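Local coordinates for protein transcriptional repressor (Vibrio fischeri, PDB 3KV1) that probably represses transcription as a SorC-family regulator, with this domain thought to bind a sugar-type effector that controls DNA binding, at residues Q79-V85 with K110-E116; E150-I156 with I221-M227. Numbering follows the deposited sequence.

Overall arrangement
Following the chain, contact 1 comes first: segment 79-85 enters strand 83-86, the chain then runs through helix 100-111, and segment 110-116 returns beside it, closing a loop of 24 intervening residues. Contact 2 opens afterwards. From strand 151-158 the chain makes a 64-residue excursion, including helix 173-181 and the antiparallel strands 185-189 and 193-196, before strand 223-227 comes back alongside. The two closures are therefore in series, neither nested nor crossed. Both belong to one sheet: contact 1 adds strand 114-116 beyond 83-86, contact 2 lies deeper, and strand 58-61 bridges 83-86 to 151-158. Their centres are 16 Å apart, with nearest atoms about 6 Å apart.

Contact 1: residues Q79-V85 with K110-E116; sequences QRNARFV and KYGGSSE
A beta-alpha-beta crossover of a Rossmann-like sheet ends here: after helix 100-111, strand 114-116 pairs in parallel with strand 83-85 (axes 4.5 Å apart, 23°). R83 faces S114, F84 S115 and V85 E116. Main-chain hydrogen bonds S114 N to A82 O (2.9 Å), F84 N to S114 O (2.9 Å) and E116 N to F84 O (2.8 Å) hold the register. Upstream, R80 N hydrogen-bonds Y111 O (2.8 Å), and Q79, curled m,m, hydrogen-bonds K110 O through NE2 (3.1 Å). G112 is first to leave helical phi/psi (80/36); at G113 (-126/-136) a CB would clash with A82 O.

F84 (m) and Y111 (m) meet obliquely, CZ to CD1 3.9 Å. Y111 OH hydrogen-bonds S46 O. R80 (p,m,m) lays one guanidinium face on the Y111 ring edge, CZ to CD2 3.9 Å, while its NH1 hydrogen-bonds L53 O. Beside S114, R83 (m,t,m) NH1 lies a very short 2.4 Å from E116 (m,t) OE1, nominally a salt bridge; each residue has two deposited conformers, and R83 CD to E116 OE2 at 1.9 Å suggests that those given do not coexist, so this geometry is not literal. S115 O accepts a hydrogen bond from R105 NH2 of the second subunit, placing strand 114-116 at the subunit contact. With N81 t and S114 p, one water joins N81 OD1 (2.5 Å) to S114 OG (2.8 Å).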
loop_
_atom_site.group_PDB
_atom_site.type_symbol
_atom_site.label_atom_id
_atom_site.label_comp_id
_atom_site.label_asym_id
_atom_site.label_seq_id
_atom_site.Cartn_x
_atom_site.Cartn_y
_atom_site.Cartn_z
ATOM N N GLN A 79 -23.491 -4.992 -2.156
ATOM C CA GLN A 79 -22.281 -5.156 -1.362
ATOM C C GLN A 79 -21.886 -6.636 -1.287
ATOM O O GLN A 79 -22.738 -7.496 -1.011
ATOM C CB GLN A 79 -22.478 -4.558 0.043
ATOM C CG GLN A 79 -22.915 -3.074 -0.019
ATOM C CD GLN A 79 -21.853 -2.197 -0.693
ATOM O OE1 GLN A 79 -20.817 -1.919 -0.104
ATOM N NE2 GLN A 79 -22.113 -1.771 -1.933
ATOM N N ARG A 80 -20.616 -6.941 -1.561
ATOM C CA ARG A 80 -20.146 -8.307 -1.407
ATOM C C ARG A 80 -18.694 -8.306 -0.986
ATOM O O ARG A 80 -17.960 -7.357 -1.297
ATOM C CB ARG A 80 -20.384 -9.132 -2.694
ATOM C CG ARG A 80 -19.301 -9.099 -3.797
ATOM C CD ARG A 80 -19.112 -7.722 -4.465
ATOM N NE ARG A 80 -20.332 -7.050 -4.929
ATOM C CZ ARG A 80 -20.904 -7.198 -6.124
ATOM N NH1 ARG A 80 -20.415 -8.048 -7.025
ATOM N NH2 ARG A 80 -21.965 -6.471 -6.438
ATOM N N ASN A 81 -18.278 -9.360 -0.289
ATOM C CA ASN A 81 -16.917 -9.402 0.236
ATOM C C ASN A 81 -15.901 -9.929 -0.772
ATOM O O ASN A 81 -15.397 -11.055 -0.658
ATOM C CB ASN A 81 -16.861 -10.206 1.534
ATOM C CG ASN A 81 -15.532 -10.042 2.249
ATOM O OD1 ASN A 81 -14.773 -9.117 1.946
ATOM N ND2 ASN A 81 -15.245 -10.933 3.195
ATOM N N ALA A 82 -15.587 -9.107 -1.757
ATOM C CA ALA A 82 -14.623 -9.491 -2.794
ATOM C C ALA A 82 -13.281 -8.816 -2.497
ATOM O O ALA A 82 -13.213 -7.888 -1.687
ATOM C CB ALA A 82 -15.138 -9.083 -4.155
ATOM N N ARG A 83 -12.210 -9.306 -3.111
ATOM C CA ARG A 83 -10.895 -8.733 -2.858
ATOM C C ARG A 83 -10.444 -8.018 -4.121
ATOM O O ARG A 83 -10.728 -8.457 -5.260
ATOM C CB ARG A 83 -9.849 -9.797 -2.486
ATOM C CG ARG A 83 -9.755 -10.152 -1.000
ATOM C CD ARG A 83 -8.481 -10.959 -0.710
ATOM N NE ARG A 83 -8.493 -12.241 -1.407
ATOM C CZ ARG A 83 -7.424 -12.859 -1.902
ATOM N NH1 ARG A 83 -6.208 -12.330 -1.788
ATOM N NH2 ARG A 83 -7.575 -14.027 -2.515
ATOM N N PHE A 84 -9.749 -6.908 -3.910
ATOM C CA PHE A 84 -9.157 -6.150 -5.009
ATOM C C PHE A 84 -7.647 -6.082 -4.774
ATOM O O PHE A 84 -7.202 -5.507 -3.770
ATOM C CB PHE A 84 -9.784 -4.752 -5.064
ATOM C CG PHE A 84 -11.250 -4.787 -5.396
ATOM C CD1 PHE A 84 -12.196 -4.835 -4.378
ATOM C CD2 PHE A 84 -11.665 -4.906 -6.716
ATOM C CE1 PHE A 84 -13.562 -4.900 -4.699
ATOM C CE2 PHE A 84 -13.001 -4.991 -7.029
ATOM C CZ PHE A 84 -13.955 -4.998 -6.000
ATOM N N VAL A 85 -6.879 -6.708 -5.673
ATOM C CA VAL A 85 -5.449 -6.926 -5.475
ATOM C C VAL A 85 -4.655 -6.134 -6.500
ATOM O O VAL A 85 -4.906 -6.259 -7.714
ATOM C CB VAL A 85 -5.079 -8.414 -5.649
ATOM C CG1 VAL A 85 -3.623 -8.627 -5.248
ATOM C CG2 VAL A 85 -6.017 -9.309 -4.807
ATOM N N LYS A 110 -16.506 0.758 -2.647
ATOM C CA LYS A 110 -17.684 0.747 -3.524
ATOM C C LYS A 110 -18.437 -0.574 -3.499
ATOM O O LYS A 110 -19.670 -0.597 -3.370
ATOM C CB LYS A 110 -17.223 1.043 -4.967
ATOM C CG LYS A 110 -18.340 0.862 -6.007
ATOM C CD LYS A 110 -17.884 1.287 -7.433
ATOM C CE LYS A 110 -19.023 1.089 -8.434
ATOM N NZ LYS A 110 -18.569 1.410 -9.817
ATOM N N TYR A 111 -17.687 -1.678 -3.615
ATOM C CA TYR A 111 -18.300 -3.003 -3.764
ATOM C C TYR A 111 -18.467 -3.706 -2.431
ATOM O O TYR A 111 -19.108 -4.752 -2.355
ATOM C CB TYR A 111 -17.462 -3.868 -4.706
ATOM C CG TYR A 111 -17.705 -3.492 -6.168
ATOM C CD1 TYR A 111 -16.853 -2.596 -6.833
ATOM C CD2 TYR A 111 -18.773 -4.036 -6.873
ATOM C CE1 TYR A 111 -17.085 -2.240 -8.148
ATOM C CE2 TYR A 111 -19.007 -3.687 -8.224
ATOM C CZ TYR A 111 -18.153 -2.780 -8.835
ATOM O OH TYR A 111 -18.375 -2.415 -10.142
ATOM N N GLY A 112 -17.907 -3.108 -1.388
ATOM C CA GLY A 112 -18.002 -3.676 -0.057
ATOM C C GLY A 112 -17.057 -4.814 0.301
ATOM O O GLY A 112 -17.444 -5.711 1.063
ATOM N N GLY A 113 -15.828 -4.795 -0.187
ATOM C CA GLY A 113 -14.865 -5.832 0.189
ATOM C C GLY A 113 -13.538 -5.317 0.746
ATOM O O GLY A 113 -13.530 -4.397 1.563
ATOM N N SER A 114 -12.414 -5.895 0.307
ATOM C CA SER A 114 -11.110 -5.532 0.838
ATOM C C SER A 114 -10.093 -5.290 -0.251
ATOM O O SER A 114 -10.307 -5.689 -1.392
ATOM C CB SER A 114 -10.576 -6.644 1.744
ATOM O OG SER A 114 -10.415 -7.825 0.997
ATOM N N SER A 115 -8.981 -4.658 0.091
ATOM C CA SER A 115 -7.961 -4.477 -0.937
ATOM C C SER A 115 -6.649 -5.022 -0.431
ATOM O O SER A 115 -6.415 -5.048 0.783
ATOM C CB SER A 115 -7.816 -3.010 -1.314
ATOM O OG SER A 115 -7.446 -2.263 -0.191
ATOM N N GLU A 116 -5.769 -5.387 -1.356
ATOM C CA GLU A 116 -4.494 -6.019 -1.015
ATOM C C GLU A 116 -3.355 -5.313 -1.770
ATOM O O GLU A 116 -3.255 -5.387 -3.003
ATOM C CB GLU A 116 -4.544 -7.521 -1.319
ATOM C CG GLU A 116 -5.634 -8.239 -0.509
ATOM C CD GLU A 116 -5.772 -9.747 -0.763
ATOM O OE1 GLU A 116 -4.915 -10.356 -1.437
ATOM O OE2 GLU A 116 -6.763 -10.327 -0.259
HETATM O O HOH W 1 -12.364 -9.742 1.522
#

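Contact 2: residues E150-I156 with I221-M227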
loop_
_atom_site.group_PDB
_atom_site.type_symbol
_atom_site.label_atom_id
_atom_site.label_comp_id
_atom_site.label_asym_id
_atom_site.label_seq_id
_atom_site.Cartn_x
_atom_site.Cartn_y
_atom_site.Cartn_z
ATOM N N GLU A 150 -9.902 -14.382 -10.186
ATOM C CA GLU A 150 -10.932 -14.709 -11.161
ATOM C C GLU A 150 -11.034 -13.652 -12.285
ATOM O O GLU A 150 -11.391 -13.979 -13.390
ATOM C CB GLU A 150 -12.303 -14.786 -10.446
ATOM C CG GLU A 150 -12.514 -16.045 -9.526
ATOM C CD GLU A 150 -12.016 -15.863 -8.097
ATOM O OE1 GLU A 150 -12.388 -16.695 -7.237
ATOM O OE2 GLU A 150 -11.291 -14.883 -7.803
ATOM N N PHE A 151 -10.789 -12.383 -11.951
ATOM C CA PHE A 151 -10.892 -11.268 -12.902
ATOM C C PHE A 151 -9.617 -10.460 -12.923
ATOM O O PHE A 151 -8.894 -10.445 -11.931
ATOM C CB PHE A 151 -11.986 -10.276 -12.472
ATOM C CG PHE A 151 -13.353 -10.900 -12.350
ATOM C CD1 PHE A 151 -13.728 -11.562 -11.159
ATOM C CD2 PHE A 151 -14.262 -10.792 -13.401
ATOM C CE1 PHE A 151 -14.977 -12.145 -11.041
ATOM C CE2 PHE A 151 -15.535 -11.383 -13.289
ATOM C CZ PHE A 151 -15.880 -12.049 -12.096
ATOM N N ALA A 152 -9.397 -9.721 -14.029
ATOM C CA ALA A 152 -8.406 -8.645 -14.031
ATOM C C ALA A 152 -9.100 -7.430 -14.606
ATOM O O ALA A 152 -9.952 -7.562 -15.495
ATOM C CB ALA A 152 -7.146 -9.024 -14.880
ATOM N N LEU A 153 -8.780 -6.252 -14.093
ATOM C CA LEU A 153 -9.389 -5.039 -14.607
ATOM C C LEU A 153 -8.217 -4.182 -15.103
ATOM O O LEU A 153 -7.403 -3.706 -14.319
ATOM C CB LEU A 153 -10.179 -4.389 -13.466
ATOM C CG LEU A 153 -10.845 -3.066 -13.777
ATOM C CD1 LEU A 153 -11.961 -3.321 -14.816
ATOM C CD2 LEU A 153 -11.419 -2.557 -12.464
ATOM N N VAL A 154 -8.074 -4.058 -16.417
ATOM C CA VAL A 154 -6.886 -3.384 -16.931
ATOM C C VAL A 154 -7.242 -2.421 -18.051
ATOM O O VAL A 154 -8.243 -2.615 -18.766
ATOM C CB VAL A 154 -5.878 -4.425 -17.460
ATOM C CG1 VAL A 154 -5.231 -5.217 -16.301
ATOM C CG2 VAL A 154 -6.570 -5.381 -18.488
ATOM N N GLY A 155 -6.424 -1.396 -18.224
ATOM C CA GLY A 155 -6.628 -0.486 -19.340
ATOM C C GLY A 155 -5.657 -0.866 -20.432
ATOM O O GLY A 155 -4.638 -1.514 -20.160
ATOM N N ILE A 156 -5.951 -0.483 -21.680
ATOM C CA ILE A 156 -4.981 -0.686 -22.757
ATOM C C ILE A 156 -4.428 0.702 -23.062
ATOM O O ILE A 156 -5.187 1.605 -23.449
ATOM C CB ILE A 156 -5.646 -1.241 -24.026
ATOM C CG1 ILE A 156 -6.369 -2.558 -23.706
ATOM C CG2 ILE A 156 -4.578 -1.404 -25.172
ATOM C CD1 ILE A 156 -7.316 -3.052 -24.846
ATOM N N ILE A 221 -5.733 -15.854 -16.309
ATOM C CA ILE A 221 -6.786 -15.294 -15.467
ATOM C C ILE A 221 -8.102 -15.492 -16.244
ATOM O O ILE A 221 -8.191 -15.143 -17.409
ATOM C CB ILE A 221 -6.514 -13.790 -15.133
ATOM C CG1 ILE A 221 -5.388 -13.704 -14.081
ATOM C CG2 ILE A 221 -7.795 -13.073 -14.648
ATOM C CD1 ILE A 221 -5.035 -12.279 -13.682
ATOM N N PRO A 222 -9.128 -16.075 -15.590
ATOM C CA PRO A 222 -10.339 -16.441 -16.364
ATOM C C PRO A 222 -11.068 -15.270 -17.018
ATOM O O PRO A 222 -11.656 -15.458 -18.076
ATOM C CB PRO A 222 -11.262 -17.049 -15.292
ATOM C CG PRO A 222 -10.321 -17.572 -14.240
ATOM C CD PRO A 222 -9.138 -16.626 -14.225
ATOM N N ASN A 223 -11.063 -14.091 -16.399
ATOM C CA ASN A 223 -11.864 -13.001 -16.911
ATOM C C ASN A 223 -11.090 -11.685 -16.941
ATOM O O ASN A 223 -11.229 -10.870 -16.019
ATOM C CB ASN A 223 -13.126 -12.805 -16.050
ATOM C CG ASN A 223 -14.027 -14.034 -16.050
ATOM O OD1 ASN A 223 -14.654 -14.348 -17.056
ATOM N ND2 ASN A 223 -14.037 -14.755 -14.948
ATOM N N VAL A 224 -10.296 -11.506 -17.988
ATOM C CA VAL A 224 -9.514 -10.282 -18.172
ATOM C C VAL A 224 -10.434 -9.276 -18.839
ATOM O O VAL A 224 -10.892 -9.471 -19.973
ATOM C CB VAL A 224 -8.270 -10.577 -19.017
ATOM C CG1 VAL A 224 -7.538 -9.305 -19.403
ATOM C CG2 VAL A 224 -7.325 -11.562 -18.213
ATOM N N VAL A 225 -10.740 -8.216 -18.102
ATOM C CA VAL A 225 -11.609 -7.167 -18.607
ATOM C C VAL A 225 -10.705 -6.001 -18.993
ATOM O O VAL A 225 -10.040 -5.413 -18.127
ATOM C CB VAL A 225 -12.527 -6.644 -17.494
ATOM C CG1 VAL A 225 -13.376 -5.459 -18.045
ATOM C CG2 VAL A 225 -13.405 -7.785 -16.917
ATOM N N ALA A 226 -10.700 -5.664 -20.272
ATOM C CA ALA A 226 -9.766 -4.653 -20.776
ATOM C C ALA A 226 -10.577 -3.485 -21.324
ATOM O O ALA A 226 -11.582 -3.654 -22.039
ATOM C CB ALA A 226 -8.853 -5.237 -21.853
HETATM N N MSE A 227 -10.070 -2.289 -21.069
HETATM C CA MSE A 227 -10.843 -1.093 -21.282
HETATM C C MSE A 227 -10.055 -0.038 -22.077
HETATM O O MSE A 227 -8.942 0.308 -21.702
HETATM C CB MSE A 227 -11.225 -0.555 -19.900
HETATM C CG MSE A 227 -11.810 -1.616 -18.945
HETATM SE SE MSE A 227 -12.151 -0.648 -17.282
HETATM C CE MSE A 227 -13.083 0.944 -18.182
#
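L153 lies at the middle of the apolar centre. Its t,p rotamer turns CD1 along the neighbouring strand, 4.1 Å from V225 CG1 and 3.6 Å from SE of M227, a selenomethionine. Helix 34-52 covers this face, with V45 against L153, Y48 against V225 and V41 against M227; V67 and V70 of helix 65-72 add to the cover. On the opposite face V154 CG2 sits 4.1 Å from both V224 CG1 and A226 CB. The row is extended at one end by A152 CB, 4.1 Å from I221 CD1, and at the other by I156 CD1, 4.0 Å from A226 CB.

Between these two layers the backbones run parallel, axes 4.5 Å apart and inclined by 14°, with F151 to G155 opposite N223 to M227 in unbroken register. Backbone hydrogen bonds join A152 N to N223 O (2.9 Å), V225 N to A152 O (2.8 Å), V154 N to V225 O (2.9 Å), M227 N to V154 O (3.0 Å) and I156 N to M227 O (3.1 Å), their donors alternating between the two strands. This is the interior of a Rossmann-like sheet: along its other edge strand 151-158 pairs with strand 58-61, where F151 and L153 make backbone hydrogen bonds with A60. The nearest atoms of G155 and a bound glycerol, probably from crystallisation, are about 4 Å apart, consistent with a pocket.

Toward the polar edge, N223 ND2 passes over one face of the F151 ring and hydrogen-bonds E150 O (3.2 Å), to which N223 N adds a weak hydrogen bond (3.0 Å). N223 OD1 accepts a hydrogen bond from K23 NZ, and E150 OE2 one from A58 N.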